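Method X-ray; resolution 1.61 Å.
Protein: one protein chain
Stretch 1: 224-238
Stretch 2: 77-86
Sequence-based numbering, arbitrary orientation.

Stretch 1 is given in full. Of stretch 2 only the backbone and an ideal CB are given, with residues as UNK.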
# COMPACT_ATOMS: atom_id res chain seq x y z
N ARG A 224 -20.42 1.12 -18.93
CA ARG A 224 -19.92 1.71 -17.70
C ARG A 224 -20.62 1.08 -16.53
O ARG A 224 -21.83 1.18 -16.41
CB ARG A 224 -20.10 3.24 -17.63
CG ARG A 224 -19.59 3.74 -16.27
CD ARG A 224 -19.40 5.23 -16.13
NE ARG A 224 -18.42 5.73 -17.05
CZ ARG A 224 -17.12 5.65 -16.85
NH1 ARG A 224 -16.62 5.05 -15.76
NH2 ARG A 224 -16.29 6.11 -17.75
N VAL A 225 -19.87 0.39 -15.68
CA VAL A 225 -20.37 -0.29 -14.49
C VAL A 225 -20.11 0.55 -13.25
O VAL A 225 -20.93 0.58 -12.37
CB VAL A 225 -19.66 -1.66 -14.31
CG1 VAL A 225 -20.14 -2.42 -13.10
CG2 VAL A 225 -19.81 -2.47 -15.51
N LEU A 226 -18.93 1.17 -13.15
CA LEU A 226 -18.57 1.99 -12.01
C LEU A 226 -18.27 3.44 -12.40
O LEU A 226 -17.81 3.68 -13.50
CB LEU A 226 -17.32 1.41 -11.35
CG LEU A 226 -17.34 -0.10 -11.07
CD1 LEU A 226 -15.95 -0.52 -10.50
CD2 LEU A 226 -18.47 -0.50 -10.10
N GLN A 227 -18.41 4.37 -11.46
CA GLN A 227 -17.96 5.71 -11.69
C GLN A 227 -16.45 5.72 -11.68
O GLN A 227 -15.86 5.13 -10.79
CB GLN A 227 -18.45 6.66 -10.61
CG GLN A 227 -19.96 6.78 -10.59
CD GLN A 227 -20.43 7.42 -9.29
OE1 GLN A 227 -21.00 6.74 -8.42
NE2 GLN A 227 -20.14 8.70 -9.15
N ALA A 228 -15.85 6.40 -12.64
CA ALA A 228 -14.41 6.51 -12.71
C ALA A 228 -13.77 6.95 -11.39
O ALA A 228 -12.70 6.44 -11.00
CB ALA A 228 -14.01 7.44 -13.84
N ASP A 229 -14.42 7.89 -10.69
CA ASP A 229 -13.84 8.49 -9.49
C ASP A 229 -13.81 7.49 -8.34
O ASP A 229 -13.11 7.70 -7.38
CB ASP A 229 -14.61 9.73 -9.04
CG ASP A 229 -14.33 10.95 -9.90
OD1 ASP A 229 -13.27 11.05 -10.60
OD2 ASP A 229 -15.14 11.89 -9.91
N ASN A 230 -14.62 6.44 -8.43
CA ASN A 230 -14.61 5.38 -7.40
C ASN A 230 -13.48 4.40 -7.55
O ASN A 230 -13.10 3.78 -6.57
CB ASN A 230 -15.96 4.65 -7.31
CG ASN A 230 -17.02 5.49 -6.61
OD1 ASN A 230 -16.66 6.32 -5.75
ND2 ASN A 230 -18.29 5.30 -6.94
N VAL A 231 -12.94 4.24 -8.75
CA VAL A 231 -11.98 3.18 -8.99
C VAL A 231 -10.69 3.34 -8.19
O VAL A 231 -10.19 2.35 -7.66
CB VAL A 231 -11.73 2.97 -10.48
CG1 VAL A 231 -10.69 1.92 -10.70
CG2 VAL A 231 -13.03 2.47 -11.14
N PRO A 232 -10.11 4.54 -8.09
CA PRO A 232 -8.86 4.63 -7.32
C PRO A 232 -8.99 4.17 -5.86
O PRO A 232 -8.01 3.70 -5.28
CB PRO A 232 -8.49 6.12 -7.42
CG PRO A 232 -9.08 6.51 -8.68
CD PRO A 232 -10.46 5.83 -8.72
N TYR A 233 -10.19 4.28 -5.26
CA TYR A 233 -10.39 3.83 -3.88
C TYR A 233 -10.30 2.32 -3.83
O TYR A 233 -9.78 1.74 -2.89
CB TYR A 233 -11.77 4.26 -3.39
CG TYR A 233 -11.94 5.77 -3.32
CD1 TYR A 233 -11.28 6.52 -2.35
CD2 TYR A 233 -12.78 6.43 -4.22
CE1 TYR A 233 -11.43 7.88 -2.29
CE2 TYR A 233 -12.96 7.78 -4.15
CZ TYR A 233 -12.27 8.51 -3.20
OH TYR A 233 -12.46 9.86 -3.13
N ILE A 234 -10.88 1.69 -4.84
CA ILE A 234 -10.85 0.19 -4.92
C ILE A 234 -9.41 -0.30 -5.05
O ILE A 234 -8.97 -1.22 -4.35
CB ILE A 234 -11.64 -0.32 -6.07
CG1 ILE A 234 -13.10 0.05 -5.93
CG2 ILE A 234 -11.47 -1.83 -6.20
CD1 ILE A 234 -13.85 -0.11 -7.22
N LEU A 235 -8.68 0.31 -5.94
CA LEU A 235 -7.28 -0.05 -6.16
C LEU A 235 -6.37 0.24 -4.97
O LEU A 235 -5.45 -0.54 -4.71
CB LEU A 235 -6.76 0.67 -7.42
CG LEU A 235 -7.47 0.32 -8.75
CD1 LEU A 235 -6.81 0.96 -9.91
CD2 LEU A 235 -7.60 -1.21 -8.98
N ALA A 236 -6.63 1.33 -4.25
CA ALA A 236 -5.88 1.64 -3.05
C ALA A 236 -6.09 0.55 -2.02
O ALA A 236 -5.11 0.05 -1.41
CB ALA A 236 -6.29 2.97 -2.47
N GLU A 237 -7.33 0.14 -1.83
CA GLU A 237 -7.63 -0.92 -0.86
C GLU A 237 -6.91 -2.21 -1.25
O GLU A 237 -6.34 -2.90 -0.36
CB GLU A 237 -9.14 -1.16 -0.76
CG GLU A 237 -9.98 0.02 -0.17
CD GLU A 237 -10.03 0.18 1.32
OE1 GLU A 237 -9.14 -0.33 2.06
OE2 GLU A 237 -11.01 0.89 1.78
N MET A 238 -6.92 -2.54 -2.54
CA MET A 238 -6.21 -3.71 -3.05
C MET A 238 -4.70 -3.58 -2.77
O MET A 238 -4.09 -4.55 -2.32
CB MET A 238 -6.45 -3.89 -4.54
CG MET A 238 -7.89 -4.41 -4.86
SD MET A 238 -8.34 -4.25 -6.60
CE MET A 238 -7.21 -5.42 -7.36
N UNK A 77 -19.20 1.32 -2.75
CA UNK A 77 -18.79 2.66 -3.15
C UNK A 77 -19.83 3.35 -4.02
O UNK A 77 -20.13 4.54 -3.84
CB UNK A 77 -17.46 2.60 -3.90
N UNK A 78 -20.45 2.61 -4.93
CA UNK A 78 -21.48 3.17 -5.78
C UNK A 78 -22.70 3.52 -4.94
O UNK A 78 -23.33 4.58 -5.16
CB UNK A 78 -21.85 2.20 -6.90
N UNK A 79 -23.02 2.67 -3.97
CA UNK A 79 -24.20 2.87 -3.09
C UNK A 79 -24.08 4.00 -2.08
O UNK A 79 -24.99 4.81 -1.96
CB UNK A 79 -24.48 1.58 -2.32
N UNK A 80 -22.95 4.07 -1.34
CA UNK A 80 -22.85 4.99 -0.20
C UNK A 80 -21.69 6.00 -0.30
O UNK A 80 -21.65 6.96 0.44
CB UNK A 80 -22.69 4.18 1.09
N UNK A 81 -20.77 5.79 -1.25
CA UNK A 81 -19.69 6.70 -1.57
C UNK A 81 -18.45 6.44 -0.73
O UNK A 81 -18.53 5.70 0.26
CB UNK A 81 -20.15 8.15 -1.38
N UNK A 82 -17.32 7.03 -1.10
CA UNK A 82 -16.06 6.71 -0.43
C UNK A 82 -15.93 7.14 1.00
O UNK A 82 -15.27 6.44 1.80
CB UNK A 82 -14.90 7.34 -1.21
N UNK A 83 -16.53 8.28 1.37
CA UNK A 83 -16.43 8.70 2.77
C UNK A 83 -17.10 7.70 3.70
O UNK A 83 -16.54 7.32 4.72
CB UNK A 83 -17.06 10.08 2.96
N UNK A 84 -18.29 7.22 3.33
CA UNK A 84 -18.98 6.25 4.11
C UNK A 84 -18.24 4.94 4.23
O UNK A 84 -18.26 4.31 5.27
CB UNK A 84 -20.37 6.01 3.51
N UNK A 85 -17.63 4.48 3.13
CA UNK A 85 -16.87 3.27 3.19
C UNK A 85 -15.67 3.44 4.13
O UNK A 85 -15.38 2.57 4.93
CB UNK A 85 -16.42 2.86 1.79
N UNK A 86 -15.02 4.59 4.09
CA UNK A 86 -13.82 4.83 4.94
C UNK A 86 -14.23 4.88 6.45
O UNK A 86 -13.53 4.34 7.32
CB UNK A 86 -13.14 6.14 4.53

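Position 77 lies in a helix, and its CA-to-CB bond points toward stretch 1. The ideal CB is 4.0 Å from Asn230 CG and 5.4 Å from Ile234 CG1, so a side chain continuing in that direction meets the aliphatic part of Ile234 and the base of Tyr233. A branched or flexible apolar chain of medium length would suit: leucine, isoleucine or methionine. The residue is Leu77, with chi1 m and chi2 t. Its CD1 packs 3.4 Å from Ile234 CG1 and 4.0 Å from Tyr233 CB. The backbone contributes as well, because water 1 donates a hydrogen bond to Leu77 O (2.8 Å from the water O) and accepts one from Asn230 ND2 (3.1 Å from the same O), linking the two stretches.

At position 78 the CA-to-CB bond runs sideways, yet the ideal CB is only 4.7 Å from Asn230 ND2. Stretch 1 offers donors here: that amide and the backbone N of Gln227, which lies in loop. An acceptor on a chain long enough to reach both is called for; glutamate fits well, and glutamine could offer a carbonyl oxygen. The residue is Glu78. With chi1 and chi2 both m, its chain bends so that its end comes nearer, and OE2 accepts two hydrogen bonds, from Gln227 N at 2.9 Å and from Asn230 ND2 at 2.9 Å, both nearly straight. One carboxylate oxygen thus ties the backbone at Gln227 to the side chain of Asn230. The same OE2 lies 3.4 Å from Leu226 CA.

Position 79 points away and 80 is out of reach, so stretch 1 sets no requirement on either; many residues would do. They are Asp79, whose carboxylate is hydrogen-bonded elsewhere in the structure, and Val80.

Position 81 has phi 89° and psi 168°. Positive phi favours glycine, which has no CB to strain against the backbone. Gly81 ends one helix, with a weak bond from its N to Leu77 O, and occupies the N-cap position of the next, where its O accepts a hydrogen bond from the N of position 85 at 3.2 Å.

Position 82 opens that second helix with phi -68°, and its ideal CB points toward stretch 1, 3.5 Å from Tyr233 CZ. A compact apolar group that can lie flat on an aromatic ring would suit, such as alanine or proline; proline is also at home in the first turn of a helix, where its missing N-H costs no helical bond. Pro82 sets CB over one face of the Tyr233 ring, 3.5 Å from the ring centroid and 12° off the normal, a CH-pi contact.

Positions 83 and 84 turn away or lie out of reach: Gln83 and Ala84. Position 85 points toward stretch 1 at longer range, with the Glu237 carboxylate ahead; a polar or basic chain could answer it, and a small apolar one also fits. Val85 is the latter, its CG1 4.5 Å from Glu237 OE2, a loose contact. Position 86 points sideways, and Gln86 finds its hydrogen bonds elsewhere in the structure.

Stretch 2 (77-86) LEDVGPQAVQ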
# COMPACT_ATOMS: atom_id res chain seq x y z
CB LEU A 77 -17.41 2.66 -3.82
CG LEU A 77 -16.16 2.37 -2.96
CD1 LEU A 77 -15.02 1.96 -3.84
CD2 LEU A 77 -15.81 3.59 -2.11
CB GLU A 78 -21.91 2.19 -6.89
CG GLU A 78 -20.82 1.85 -7.90
CD GLU A 78 -20.40 3.06 -8.72
OE1 GLU A 78 -21.30 3.82 -9.17
OE2 GLU A 78 -19.19 3.29 -8.89
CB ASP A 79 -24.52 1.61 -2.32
CG ASP A 79 -25.25 0.57 -3.13
OD1 ASP A 79 -25.54 0.76 -4.35
OD2 ASP A 79 -25.50 -0.54 -2.62
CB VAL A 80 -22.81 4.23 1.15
CG1 VAL A 80 -24.02 3.32 1.32
CG2 VAL A 80 -21.47 3.43 1.34
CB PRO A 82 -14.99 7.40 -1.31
CG PRO A 82 -15.78 8.47 -2.06
CD PRO A 82 -17.09 7.89 -2.28
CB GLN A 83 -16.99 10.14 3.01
CG GLN A 83 -16.70 10.61 4.43
CD GLN A 83 -15.21 10.78 4.67
OE1 GLN A 83 -14.55 11.53 3.95
NE2 GLN A 83 -14.66 10.06 5.63
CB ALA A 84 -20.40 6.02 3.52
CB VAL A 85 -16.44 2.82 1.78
CG1 VAL A 85 -15.40 1.68 1.86
CG2 VAL A 85 -17.67 2.34 1.00
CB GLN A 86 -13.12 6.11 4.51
CG GLN A 86 -11.75 6.23 5.15
CD GLN A 86 -11.00 7.48 4.71
OE1 GLN A 86 -11.57 8.35 4.03
NE2 GLN A 86 -9.69 7.53 5.02
O HOH W 1 -20.48 6.86 -5.43
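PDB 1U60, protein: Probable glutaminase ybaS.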